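Long-range contacts in uncharacterized protein (Bacteroides ovatus, PDB 4FXT), which is of unknown function but folds as a two-domain, all-beta protein whose halves probably resemble transthyretin-like and E-set immunoglobulin-like domains: residues D17-G22 with F99-S104; T95-V100 with S185-E190. All blocks are in the same frame, centred on the assembly; numbering follows the deposited sequence.

Contact 1 (D17-G22 with F99-S104); sequences DGEAVG and FVRNVS
Asp-17 and Arg-101 join in a salt bridge in which both terminal guanidinium nitrogens close on a single carboxylate oxygen. OD2 of Asp-17 accepts from NH1 of Arg-101 at 2.8 Å and from NH2 at 3.0 Å. It lies close to the guanidinium plane for both; NH2 meets OD2 at its anti lone pair, while NH1 approaches it from above the carboxylate plane. NE of Arg-101 is satisfied in turn by Asn-119 OD1 on strand 111-120. Glu-19 OE2 stands 4.0 Å from NH1 of Arg-101, well out of the guanidinium plane, a long, purely electrostatic pairing. A water bridges the two, donating to OE2 of Glu-19 and to OD1 of Asn-102 and accepting from NH1 of Arg-101. Next to this network the Phe-99 ring turns its edge to the glutamate, with CZ 3.7 Å from Glu-19 OE1, while Val-21 CG2 packs on CE1. Phe-99 CE2 also lies over one face of the guanidinium, toward its rim, and Tyr-16 meets the ring edge-to-face. The arrangement is a salt-bridge network flanked by the edge of an aromatic ring at an interdomain interface, joining a turn and short strand of the N-terminal domain to strand 98-108 of the C-terminal one.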
loop_
_atom_site.group_PDB
_atom_site.type_symbol
_atom_site.label_atom_id
_atom_site.label_comp_id
_atom_site.label_asym_id
_atom_site.label_seq_id
_atom_site.Cartn_x
_atom_site.Cartn_y
_atom_site.Cartn_z
ATOM N N ASP A 17 -0.260 6.202 -11.111
ATOM C CA ASP A 17 -1.425 6.578 -11.902
ATOM C C ASP A 17 -2.306 7.499 -11.028
ATOM O O ASP A 17 -3.496 7.216 -10.819
ATOM C CB ASP A 17 -2.182 5.314 -12.428
ATOM C CG ASP A 17 -3.315 5.543 -13.448
ATOM O OD1 ASP A 17 -3.526 6.708 -13.873
ATOM O OD2 ASP A 17 -3.950 4.556 -13.855
ATOM N N GLY A 18 -1.654 8.515 -10.442
ATOM C CA GLY A 18 -2.264 9.549 -9.608
ATOM C C GLY A 18 -2.970 9.126 -8.339
ATOM O O GLY A 18 -3.733 9.908 -7.765
ATOM N N GLU A 19 -2.742 7.886 -7.906
ATOM C CA GLU A 19 -3.352 7.301 -6.707
ATOM C C GLU A 19 -2.303 6.929 -5.682
ATOM O O GLU A 19 -1.198 6.480 -6.058
ATOM C CB GLU A 19 -4.169 6.039 -7.064
ATOM C CG GLU A 19 -5.370 6.265 -7.954
ATOM C CD GLU A 19 -6.289 5.070 -8.137
ATOM O OE1 GLU A 19 -6.410 4.244 -7.200
ATOM O OE2 GLU A 19 -6.973 5.024 -9.183
ATOM N N ALA A 20 -2.640 7.072 -4.388
ATOM C CA ALA A 20 -1.717 6.653 -3.326
ATOM C C ALA A 20 -1.648 5.133 -3.274
ATOM O O ALA A 20 -2.694 4.468 -3.261
ATOM C CB ALA A 20 -2.154 7.223 -1.992
ATOM N N VAL A 21 -0.431 4.596 -3.342
ATOM C CA VAL A 21 -0.175 3.152 -3.376
ATOM C C VAL A 21 -0.244 2.590 -1.956
ATOM O O VAL A 21 0.594 2.906 -1.113
ATOM C CB VAL A 21 1.174 2.807 -4.052
ATOM C CG1 VAL A 21 1.419 1.313 -4.039
ATOM C CG2 VAL A 21 1.207 3.314 -5.481
ATOM N N GLY A 22 -1.219 1.712 -1.736
ATOM C CA GLY A 22 -1.434 1.075 -0.444
ATOM C C GLY A 22 -0.310 0.133 -0.080
ATOM O O GLY A 22 0.205 -0.602 -0.933
ATOM N N PHE A 99 -0.700 -3.617 -9.305
ATOM C CA PHE A 99 -1.440 -2.538 -8.655
ATOM C C PHE A 99 -2.905 -2.944 -8.452
ATOM O O PHE A 99 -3.497 -3.582 -9.328
ATOM C CB PHE A 99 -1.324 -1.245 -9.479
ATOM C CG PHE A 99 -2.053 -0.035 -8.926
ATOM C CD1 PHE A 99 -1.630 0.581 -7.744
ATOM C CD2 PHE A 99 -3.109 0.529 -9.617
ATOM C CE1 PHE A 99 -2.297 1.704 -7.233
ATOM C CE2 PHE A 99 -3.761 1.667 -9.123
ATOM C CZ PHE A 99 -3.349 2.252 -7.936
ATOM N N VAL A 100 -3.465 -2.610 -7.270
ATOM C CA VAL A 100 -4.870 -2.906 -6.945
ATOM C C VAL A 100 -5.688 -1.615 -7.029
ATOM O O VAL A 100 -5.380 -0.668 -6.294
ATOM C CB VAL A 100 -5.053 -3.584 -5.548
ATOM C CG1 VAL A 100 -6.469 -4.159 -5.421
ATOM C CG2 VAL A 100 -4.036 -4.702 -5.332
ATOM N N ARG A 101 -6.710 -1.570 -7.906
ATOM C CA ARG A 101 -7.624 -0.384 -7.961
ATOM C C ARG A 101 -9.130 -0.765 -7.986
ATOM O O ARG A 101 -9.521 -1.934 -8.127
ATOM C CB ARG A 101 -7.362 0.518 -9.185
ATOM C CG ARG A 101 -7.892 -0.035 -10.521
ATOM C CD ARG A 101 -7.526 0.901 -11.639
ATOM N NE ARG A 101 -6.085 0.895 -11.904
ATOM C CZ ARG A 101 -5.402 1.937 -12.366
ATOM N NH1 ARG A 101 -6.002 3.118 -12.532
ATOM N NH2 ARG A 101 -4.101 1.825 -12.619
ATOM N N ASN A 102 -9.966 0.282 -7.876
ATOM C CA ASN A 102 -11.435 0.271 -7.965
ATOM C C ASN A 102 -11.990 -0.842 -7.057
ATOM O O ASN A 102 -12.736 -1.731 -7.482
ATOM C CB ASN A 102 -11.842 0.096 -9.415
ATOM C CG ASN A 102 -11.127 1.051 -10.394
ATOM O OD1 ASN A 102 -10.425 2.011 -10.017
ATOM N ND2 ASN A 102 -11.183 0.733 -11.688
ATOM N N VAL A 103 -11.619 -0.741 -5.778
ATOM C CA VAL A 103 -11.922 -1.711 -4.735
ATOM C C VAL A 103 -13.138 -1.260 -3.920
ATOM O O VAL A 103 -13.198 -0.129 -3.473
ATOM C CB VAL A 103 -10.678 -1.901 -3.838
ATOM C CG1 VAL A 103 -10.956 -2.881 -2.719
ATOM C CG2 VAL A 103 -9.492 -2.377 -4.673
ATOM N N SER A 104 -14.104 -2.163 -3.747
ATOM C CA SER A 104 -15.342 -1.958 -3.008
ATOM C C SER A 104 -15.702 -3.214 -2.242
ATOM O O SER A 104 -15.374 -4.315 -2.675
ATOM C CB SER A 104 -16.480 -1.552 -3.933
ATOM O OG SER A 104 -16.642 -2.507 -4.964
HETATM O O HOH W 1 -8.605 3.837 -10.721
#

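Contact 2 (T95-V100 with S185-E190); sequences TPYFFV and SDKSSE
Lys-187 lays its CB over the centre of the Tyr-97 ring, a CH-pi contact with CB 3.6 Å from the ring centroid and 13° off the normal. The two side chains cross at about a right angle; the bend at chi2 (-56°) carries the lysine CD off the ring, and NZ goes on to a long salt bridge with Asp-186 OD2. Ser-185 adds two touches: its OG rests 3.6 Å from Tyr-97 CB, and its CB meets the edge of the Phe-98 ring, 3.6 Å from CD1. Ser-188 CB packs 3.9 Å from CE2 of Tyr-97.

Two ST turns set the shape of the 185-190 loop. Ser-185 OG, placed between its own backbone N and carbonyl carbon (chi1 70°), accepts from Lys-187 N at 3.3 Å, which ties down the residue whose CB covers the tyrosine face. Ser-188 OG likewise accepts from Glu-190 N at 3.2 Å.

Further out, Phe-98 packs on Val-183 and Met-127, Tyr-97 OH is hydrogen-bonded to Arg-74 NH2, and Glu-190 forms a salt bridge to Arg-24. Both arginines belong to the N-terminal half of the chain, tying it to Tyr-97 and the loop. An alanine in place of Tyr-97 would probably leave Lys-187 CB without its aromatic platform, open a gap beside Ser-188 and deprive Arg-74 of its hydroxyl partner.

The direct contact is thus one of van der Waals and CH-pi packing, with polar groups serving chiefly to shape the loop and anchor the tyrosine hydroxyl; its hold probably depends on fit more than on charge.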
loop_
_atom_site.group_PDB
_atom_site.type_symbol
_atom_site.label_atom_id
_atom_site.label_comp_id
_atom_site.label_asym_id
_atom_site.label_seq_id
_atom_site.Cartn_x
_atom_site.Cartn_y
_atom_site.Cartn_z
ATOM N N THR A 95 6.494 2.751 -9.130
ATOM C CA THR A 95 5.975 1.877 -10.175
ATOM C C THR A 95 5.804 0.475 -9.499
ATOM O O THR A 95 6.767 -0.293 -9.382
ATOM C CB THR A 95 6.855 1.896 -11.473
ATOM O OG1 THR A 95 8.108 1.258 -11.248
ATOM C CG2 THR A 95 7.046 3.318 -12.062
ATOM N N PRO A 96 4.577 0.174 -8.994
ATOM C CA PRO A 96 4.330 -1.146 -8.382
ATOM C C PRO A 96 4.472 -2.287 -9.395
ATOM O O PRO A 96 4.371 -2.052 -10.609
ATOM C CB PRO A 96 2.880 -1.052 -7.876
ATOM C CG PRO A 96 2.423 0.315 -8.144
ATOM C CD PRO A 96 3.328 0.959 -9.099
ATOM N N TYR A 97 4.729 -3.524 -8.907
ATOM C CA TYR A 97 4.857 -4.661 -9.819
ATOM C C TYR A 97 3.453 -5.013 -10.308
ATOM O O TYR A 97 3.193 -5.103 -11.516
ATOM C CB TYR A 97 5.577 -5.823 -9.144
ATOM C CG TYR A 97 6.977 -5.439 -8.701
ATOM C CD1 TYR A 97 8.013 -5.326 -9.621
ATOM C CD2 TYR A 97 7.271 -5.209 -7.355
ATOM C CE1 TYR A 97 9.294 -4.946 -9.225
ATOM C CE2 TYR A 97 8.551 -4.850 -6.946
ATOM C CZ TYR A 97 9.564 -4.727 -7.888
ATOM O OH TYR A 97 10.855 -4.402 -7.536
ATOM N N PHE A 98 2.533 -5.065 -9.355
ATOM C CA PHE A 98 1.103 -5.241 -9.512
ATOM C C PHE A 98 0.394 -4.149 -8.740
ATOM O O PHE A 98 0.872 -3.756 -7.655
ATOM C CB PHE A 98 0.672 -6.636 -9.051
ATOM C CG PHE A 98 1.118 -7.779 -9.924
ATOM C CD1 PHE A 98 2.346 -8.393 -9.718
ATOM C CD2 PHE A 98 0.297 -8.266 -10.926
ATOM C CE1 PHE A 98 2.759 -9.456 -10.521
ATOM C CE2 PHE A 98 0.697 -9.344 -11.714
ATOM C CZ PHE A 98 1.934 -9.922 -11.516
ATOM N N PHE A 99 -0.700 -3.617 -9.305
ATOM C CA PHE A 99 -1.440 -2.538 -8.655
ATOM C C PHE A 99 -2.905 -2.944 -8.452
ATOM O O PHE A 99 -3.497 -3.582 -9.328
ATOM C CB PHE A 99 -1.324 -1.245 -9.479
ATOM C CG PHE A 99 -2.053 -0.035 -8.926
ATOM C CD1 PHE A 99 -1.630 0.581 -7.744
ATOM C CD2 PHE A 99 -3.109 0.529 -9.617
ATOM C CE1 PHE A 99 -2.297 1.704 -7.233
ATOM C CE2 PHE A 99 -3.761 1.667 -9.123
ATOM C CZ PHE A 99 -3.349 2.252 -7.936
ATOM N N VAL A 100 -3.465 -2.610 -7.270
ATOM C CA VAL A 100 -4.870 -2.906 -6.945
ATOM C C VAL A 100 -5.688 -1.615 -7.029
ATOM O O VAL A 100 -5.380 -0.668 -6.294
ATOM C CB VAL A 100 -5.053 -3.584 -5.548
ATOM C CG1 VAL A 100 -6.469 -4.159 -5.421
ATOM C CG2 VAL A 100 -4.036 -4.702 -5.332
ATOM N N SER A 185 3.898 -10.194 -5.604
ATOM C CA SER A 185 4.710 -10.623 -6.762
ATOM C C SER A 185 5.952 -11.338 -6.290
ATOM O O SER A 185 6.253 -11.309 -5.098
ATOM C CB SER A 185 5.101 -9.440 -7.639
ATOM O OG SER A 185 6.052 -8.614 -6.987
ATOM N N ASP A 186 6.704 -11.917 -7.222
ATOM C CA ASP A 186 7.953 -12.617 -6.949
ATOM C C ASP A 186 9.121 -11.631 -6.855
ATOM O O ASP A 186 10.264 -12.076 -6.623
ATOM C CB ASP A 186 8.233 -13.674 -8.054
ATOM C CG ASP A 186 8.473 -13.159 -9.479
ATOM O OD1 ASP A 186 8.027 -12.033 -9.795
ATOM O OD2 ASP A 186 9.054 -13.912 -10.296
ATOM N N LYS A 187 8.855 -10.303 -7.047
ATOM C CA LYS A 187 9.923 -9.293 -7.093
ATOM C C LYS A 187 10.017 -8.454 -5.777
ATOM O O LYS A 187 10.946 -7.660 -5.620
ATOM C CB LYS A 187 9.725 -8.346 -8.299
ATOM C CG LYS A 187 9.676 -9.030 -9.682
ATOM C CD LYS A 187 10.910 -9.896 -10.030
ATOM C CE LYS A 187 10.710 -10.668 -11.305
ATOM N NZ LYS A 187 11.753 -11.712 -11.448
ATOM N N SER A 188 9.121 -8.676 -4.825
ATOM C CA SER A 188 9.103 -8.005 -3.524
ATOM C C SER A 188 8.617 -8.955 -2.436
ATOM O O SER A 188 7.757 -9.795 -2.704
ATOM C CB SER A 188 8.222 -6.753 -3.555
ATOM O OG SER A 188 8.221 -6.117 -2.283
ATOM N N SER A 189 9.127 -8.782 -1.199
ATOM C CA SER A 189 8.751 -9.571 -0.020
ATOM C C SER A 189 7.422 -9.055 0.570
ATOM O O SER A 189 6.831 -9.679 1.464
ATOM C CB SER A 189 9.862 -9.522 1.025
ATOM O OG SER A 189 10.221 -8.186 1.328
ATOM N N GLU A 190 6.903 -7.991 -0.024
ATOM C CA GLU A 190 5.717 -7.324 0.452
ATOM C C GLU A 190 4.574 -7.389 -0.541
ATOM O O GLU A 190 4.783 -7.372 -1.738
ATOM C CB GLU A 190 6.101 -5.833 0.696
ATOM C CG GLU A 190 5.330 -5.141 1.788
ATOM C CD GLU A 190 5.534 -5.808 3.132
ATOM O OE1 GLU A 190 6.662 -6.266 3.465
ATOM O OE2 GLU A 190 4.528 -5.840 3.872
#

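Both contacts draw on strand 98-108, the first through its Phe-99 and Arg-101, the second through Phe-98 and the preceding Tyr-97, and their centres lie about 13 Å apart. Contact 1 is partly buried and spans the two halves directly, with charged groups and a water on its more exposed side and apolar groups further in. Contact 2 is more fully buried and lies within the C-terminal half, though its edges reach arginines of the other; it holds the entry to that strand against the loop between strands 176-185 and 192-200 through aromatic faces and edges instead of ion pairs. They meet where Val-21 CG2 packs on Pro-96 CG at 4.2 Å.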